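Local atomic coordinates of alpha-L-rhamnosidase (Klebsiella oxytoca, PDB entry 4XHC), a protein that hydrolyses terminal alpha-L-rhamnose residues from rhamnosides, as a two-domain glycoside hydrolase of family GH78. Residues L124-G129 with L176-K181; A59-H64 with I96-S101. All blocks are in the same frame, centred on the assembly; numbering follows the deposited sequence.

Both contacts belong to one six-stranded antiparallel sheet of the N-terminal beta domain, and their centres lie about 12 Å apart. Contact 2 joins strand 59-65 to strand 94-99, and its two segments are complete in the chain before contact 1 begins with strand 122-129, which pairs with strand 175-182. Strands 94-99 and 175-182 are themselves neighbours, where Ile97 N and Leu176 O probably form a hydrogen bond and Phe99 packs on Leu176, so the four strands run side by side as 59-65, 94-99, 175-182 and 122-129. The residues around the bound rhamnose begin at Asp237, and none belongs to these segments.

Contact 1 (L124-G129 with L176-K181); sequences LQLTFG and LKVEVK
Leu176 lays its CD1 methyl over one face of the Phe128 ring, a CH-pi contact 4.0 Å from CD1 to the ring centroid, where two antiparallel strands of the N-terminal beta domain's six-stranded sheet run side by side. On the same buried face Leu126 and Val178 point the same way, CD2 against both valine methyls, and Leu124 CD2 meets Val180 CG2 at 3.8 Å. With CG beside the backbone N (chi1 -58° in Leu124, -51° in Leu126), each leucine leans toward the partner strand. Between the two backbones, the hydrogen-bonded pairs Gln125-Glu179 and Thr127-Lys177 exchange two bonds each, among them Lys177 N to Thr127 O at 2.8 Å.

The other face is polar and partly exposed. The bent Lys181 chain crosses that of Gln125, bringing CE to 3.6 Å from Gln125 OE1, while Lys181 NZ makes a long salt bridge of 3.7 Å with Glu179 OE2. Further out, Leu107 and Phe191 of the second sheet cover the apolar face, and Tyr171 and Phe173 add ring contacts to Phe128. On the polar face Gln125 NE2 hydrogen-bonds to Asp155 OD1 on strand 153-158, which helps fix the amide.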
loop_
_atom_site.group_PDB
_atom_site.type_symbol
_atom_site.label_atom_id
_atom_site.label_comp_id
_atom_site.label_asym_id
_atom_site.label_seq_id
_atom_site.Cartn_x
_atom_site.Cartn_y
_atom_site.Cartn_z
ATOM N N LEU A 124 6.305 -0.980 -6.410
ATOM C CA LEU A 124 6.404 -2.425 -6.298
ATOM C C LEU A 124 5.090 -3.005 -5.848
ATOM O O LEU A 124 4.279 -2.317 -5.250
ATOM C CB LEU A 124 7.438 -2.818 -5.245
ATOM C CG LEU A 124 8.862 -2.328 -5.419
ATOM C CD1 LEU A 124 9.648 -2.644 -4.160
ATOM C CD2 LEU A 124 9.505 -2.966 -6.636
ATOM N N GLN A 125 4.920 -4.295 -6.111
ATOM C CA GLN A 125 3.802 -5.066 -5.601
ATOM C C GLN A 125 4.323 -6.373 -5.033
ATOM O O GLN A 125 5.027 -7.109 -5.729
ATOM C CB GLN A 125 2.825 -5.368 -6.731
ATOM C CG GLN A 125 1.855 -6.511 -6.458
ATOM C CD GLN A 125 0.481 -6.204 -6.947
ATOM O OE1 GLN A 125 -0.007 -6.795 -7.918
ATOM N NE2 GLN A 125 -0.155 -5.252 -6.289
ATOM N N LEU A 126 3.955 -6.658 -3.783
ATOM C CA LEU A 126 4.354 -7.885 -3.104
ATOM C C LEU A 126 3.157 -8.785 -2.871
ATOM O O LEU A 126 2.075 -8.310 -2.546
ATOM C CB LEU A 126 4.997 -7.558 -1.762
ATOM C CG LEU A 126 6.119 -6.522 -1.755
ATOM C CD1 LEU A 126 6.723 -6.458 -0.372
ATOM C CD2 LEU A 126 7.197 -6.854 -2.772
ATOM N N THR A 127 3.352 -10.088 -3.047
ATOM C CA THR A 127 2.295 -11.080 -2.812
ATOM C C THR A 127 2.873 -12.243 -2.019
ATOM O O THR A 127 3.957 -12.736 -2.333
ATOM C CB THR A 127 1.708 -11.578 -4.135
ATOM O OG1 THR A 127 1.432 -10.460 -4.968
ATOM C CG2 THR A 127 0.425 -12.325 -3.918
ATOM N N PHE A 128 2.155 -12.660 -0.983
ATOM C CA PHE A 128 2.641 -13.664 -0.050
ATOM C C PHE A 128 1.762 -14.900 -0.087
ATOM O O PHE A 128 0.533 -14.788 -0.071
ATOM C CB PHE A 128 2.578 -13.115 1.363
ATOM C CG PHE A 128 3.389 -11.876 1.584
ATOM C CD1 PHE A 128 2.867 -10.626 1.271
ATOM C CD2 PHE A 128 4.654 -11.951 2.155
ATOM C CE1 PHE A 128 3.603 -9.474 1.506
ATOM C CE2 PHE A 128 5.396 -10.805 2.377
ATOM C CZ PHE A 128 4.869 -9.564 2.059
ATOM N N GLY A 129 2.373 -16.078 -0.079
ATOM C CA GLY A 129 1.606 -17.320 -0.094
ATOM C C GLY A 129 2.158 -18.419 0.789
ATOM O O GLY A 129 3.368 -18.591 0.887
ATOM N N LEU A 176 7.169 -15.611 -1.724
ATOM C CA LEU A 176 6.992 -14.177 -1.864
ATOM C C LEU A 176 7.218 -13.779 -3.322
ATOM O O LEU A 176 8.299 -13.965 -3.857
ATOM C CB LEU A 176 7.986 -13.433 -0.971
ATOM C CG LEU A 176 8.161 -11.939 -1.270
ATOM C CD1 LEU A 176 6.843 -11.202 -1.083
ATOM C CD2 LEU A 176 9.238 -11.329 -0.393
ATOM N N LYS A 177 6.197 -13.214 -3.953
ATOM C CA LYS A 177 6.340 -12.684 -5.295
ATOM C C LYS A 177 6.637 -11.210 -5.203
ATOM O O LYS A 177 5.970 -10.495 -4.468
ATOM C CB LYS A 177 5.059 -12.877 -6.087
ATOM C CG LYS A 177 5.123 -12.355 -7.513
ATOM C CD LYS A 177 3.959 -12.892 -8.328
ATOM C CE LYS A 177 3.867 -12.190 -9.664
ATOM N NZ LYS A 177 2.660 -12.645 -10.394
ATOM N N VAL A 178 7.633 -10.768 -5.960
ATOM C CA VAL A 178 8.042 -9.369 -6.000
ATOM C C VAL A 178 7.995 -8.888 -7.446
ATOM O O VAL A 178 8.696 -9.411 -8.307
ATOM C CB VAL A 178 9.475 -9.191 -5.473
ATOM C CG1 VAL A 178 9.878 -7.723 -5.492
ATOM C CG2 VAL A 178 9.589 -9.758 -4.072
ATOM N N GLU A 179 7.177 -7.871 -7.681
ATOM C CA GLU A 179 6.932 -7.349 -9.007
ATOM C C GLU A 179 7.301 -5.867 -9.054
ATOM O O GLU A 179 6.878 -5.086 -8.213
ATOM C CB GLU A 179 5.459 -7.536 -9.321
ATOM C CG GLU A 179 5.051 -7.314 -10.768
ATOM C CD GLU A 179 3.666 -7.877 -11.079
ATOM O OE1 GLU A 179 2.965 -8.390 -10.143
ATOM O OE2 GLU A 179 3.276 -7.792 -12.267
ATOM N N VAL A 180 8.112 -5.480 -10.025
ATOM C CA VAL A 180 8.367 -4.067 -10.263
ATOM C C VAL A 180 7.295 -3.572 -11.233
ATOM O O VAL A 180 7.368 -3.835 -12.433
ATOM C CB VAL A 180 9.789 -3.817 -10.810
ATOM C CG1 VAL A 180 10.044 -2.326 -10.950
ATOM C CG2 VAL A 180 10.838 -4.433 -9.890
ATOM N N LYS A 181 6.279 -2.900 -10.693
ATOM C CA LYS A 181 5.163 -2.390 -11.495
ATOM C C LYS A 181 5.573 -1.234 -12.379
ATOM O O LYS A 181 5.148 -1.147 -13.531
ATOM C CB LYS A 181 4.015 -1.918 -10.601
ATOM C CG LYS A 181 3.195 -3.036 -9.993
ATOM C CD LYS A 181 2.336 -3.703 -11.042
ATOM C CE LYS A 181 1.274 -4.565 -10.398
ATOM N NZ LYS A 181 0.603 -5.392 -11.442
#

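Contact 2 (A59-H64 with I96-S101)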
loop_
_atom_site.group_PDB
_atom_site.type_symbol
_atom_site.label_atom_id
_atom_site.label_comp_id
_atom_site.label_asym_id
_atom_site.label_seq_id
_atom_site.Cartn_x
_atom_site.Cartn_y
_atom_site.Cartn_z
ATOM N N ALA A 59 16.049 -19.673 -2.213
ATOM C CA ALA A 59 16.168 -19.648 -3.668
ATOM C C ALA A 59 15.176 -18.724 -4.364
ATOM O O ALA A 59 14.159 -18.320 -3.794
ATOM C CB ALA A 59 16.019 -21.060 -4.219
ATOM N N VAL A 60 15.512 -18.393 -5.611
ATOM C CA VAL A 60 14.573 -17.814 -6.563
ATOM C C VAL A 60 14.047 -18.951 -7.425
ATOM O O VAL A 60 14.817 -19.788 -7.886
ATOM C CB VAL A 60 15.258 -16.762 -7.461
ATOM C CG1 VAL A 60 14.288 -16.225 -8.504
ATOM C CG2 VAL A 60 15.811 -15.630 -6.611
ATOM N N VAL A 61 12.741 -18.972 -7.652
ATOM C CA VAL A 61 12.116 -20.042 -8.425
ATOM C C VAL A 61 11.185 -19.493 -9.497
ATOM O O VAL A 61 10.860 -18.305 -9.500
ATOM C CB VAL A 61 11.319 -21.013 -7.522
ATOM C CG1 VAL A 61 12.223 -21.608 -6.454
ATOM C CG2 VAL A 61 10.116 -20.320 -6.888
ATOM N N GLU A 62 10.782 -20.378 -10.406
ATOM C CA GLU A 62 9.810 -20.068 -11.441
ATOM C C GLU A 62 8.669 -21.058 -11.376
ATOM O O GLU A 62 8.888 -22.256 -11.186
ATOM C CB GLU A 62 10.437 -20.148 -12.828
ATOM C CG GLU A 62 11.168 -18.887 -13.254
ATOM C CD GLU A 62 11.689 -18.964 -14.679
ATOM O OE1 GLU A 62 11.286 -19.899 -15.420
ATOM O OE2 GLU A 62 12.503 -18.086 -15.052
ATOM N N ALA A 63 7.453 -20.546 -11.564
ATOM C CA ALA A 63 6.246 -21.354 -11.490
ATOM C C ALA A 63 5.922 -21.923 -12.853
ATOM O O ALA A 63 6.042 -21.232 -13.851
ATOM C CB ALA A 63 5.093 -20.501 -10.997
ATOM N N HIS A 64 5.517 -23.187 -12.896
ATOM C CA HIS A 64 5.044 -23.803 -14.138
ATOM C C HIS A 64 3.711 -24.482 -13.854
ATOM O O HIS A 64 3.599 -25.243 -12.893
ATOM C CB HIS A 64 6.069 -24.807 -14.678
ATOM C CG HIS A 64 7.333 -24.170 -15.175
ATOM N ND1 HIS A 64 7.452 -23.635 -16.442
ATOM C CD2 HIS A 64 8.532 -23.979 -14.575
ATOM C CE1 HIS A 64 8.667 -23.139 -16.600
ATOM N NE2 HIS A 64 9.343 -23.336 -15.482
ATOM N N ILE A 96 9.884 -14.881 -7.979
ATOM C CA ILE A 96 9.309 -15.562 -6.821
ATOM C C ILE A 96 10.421 -16.076 -5.914
ATOM O O ILE A 96 11.277 -16.846 -6.352
ATOM C CB ILE A 96 8.420 -16.738 -7.227
ATOM C CG1 ILE A 96 7.234 -16.240 -8.060
ATOM C CG2 ILE A 96 7.927 -17.452 -5.973
ATOM C CD1 ILE A 96 6.445 -17.345 -8.724
ATOM N N ILE A 97 10.391 -15.633 -4.656
ATOM C CA ILE A 97 11.368 -16.019 -3.645
ATOM C C ILE A 97 10.826 -17.166 -2.780
ATOM O O ILE A 97 9.786 -17.026 -2.119
ATOM C CB ILE A 97 11.701 -14.833 -2.706
ATOM C CG1 ILE A 97 12.019 -13.545 -3.480
ATOM C CG2 ILE A 97 12.859 -15.186 -1.783
ATOM C CD1 ILE A 97 13.317 -13.569 -4.234
ATOM N N ASP A 98 11.519 -18.304 -2.801
ATOM C CA ASP A 98 11.193 -19.438 -1.932
ATOM C C ASP A 98 11.956 -19.274 -0.636
ATOM O O ASP A 98 13.186 -19.273 -0.654
ATOM C CB ASP A 98 11.596 -20.756 -2.608
ATOM C CG ASP A 98 11.158 -21.991 -1.829
ATOM O OD1 ASP A 98 10.618 -21.880 -0.703
ATOM O OD2 ASP A 98 11.362 -23.100 -2.360
ATOM N N PHE A 99 11.233 -19.141 0.480
ATOM C CA PHE A 99 11.873 -19.027 1.800
ATOM C C PHE A 99 12.249 -20.375 2.420
ATOM O O PHE A 99 12.985 -20.413 3.397
ATOM C CB PHE A 99 11.028 -18.198 2.773
ATOM C CG PHE A 99 11.248 -16.719 2.644
ATOM C CD1 PHE A 99 10.739 -16.017 1.562
ATOM C CD2 PHE A 99 11.987 -16.026 3.587
ATOM C CE1 PHE A 99 10.951 -14.648 1.434
ATOM C CE2 PHE A 99 12.201 -14.656 3.468
ATOM C CZ PHE A 99 11.679 -13.967 2.392
ATOM N N GLY A 100 11.768 -21.478 1.852
ATOM C CA GLY A 100 12.264 -22.811 2.236
ATOM C C GLY A 100 11.450 -23.536 3.296
ATOM O O GLY A 100 11.412 -24.755 3.310
ATOM N N SER A 101 10.821 -22.787 4.199
ATOM C CA SER A 101 9.884 -23.346 5.176
ATOM C C SER A 101 8.691 -22.384 5.340
ATOM O O SER A 101 8.541 -21.419 4.583
ATOM C CB SER A 101 10.584 -23.589 6.519
ATOM O OG SER A 101 9.841 -24.488 7.334
#
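Val61 and Ile96 meet through their CG2 methyls, 3.7 Å apart, with the two side chains crossing at about a right angle. This is the closest apolar contact between the segments. Val61 has chi1 -57°, which sets CG2 between its backbone N and carbonyl carbon and CG1 beside the N; the two branches thereby divide the work, CG2 resting on Ile96 and CG1 reaching Asp98 CB at 4.0 Å. Just beneath, Val61 N donates to Ile96 O in a nearly straight bond of 2.9 Å (N-H...O angle 171°). Ala59 and Asp98 form a hydrogen-bonded pair of uneven length: Asp98 N to Ala59 O is 2.8 Å, whereas the return bond from Ala59 N to Asp98 O stretches to 3.3 Å.

These are adjacent strands of the six-stranded sheet in the beta domain, paired antiparallel but strongly splayed, their short segments making an angle of 125°. Pairing with strand 94-99 stops beyond Val61, while strand 73-79 pairs along the other edge throughout, through backbone bonds of Val60 with Val78 and Ser79, Glu62 with Glu76, and His64 with Arg74. On this looser side, where the strands diverge, the contact is reduced to Ala63 CB touching the tip of Ile96, CD1, at 4.1 Å.

Val60 and Ile97 lie on the other face from Val61 and Ile96, and both are buried. There Val60 CG2 packs on Ile97 CD1, and Pro57 also touches Ile97. At the far end the chain turns a corner after Phe99, whose ring packs on Ile194 and Val196 of the other sheet. An Asx turn marks the bend: Gly100 N donates to Asp98 OD1 from above the carboxylate plane at 2.8 Å, and the same oxygen forms a salt bridge with Arg174 NE.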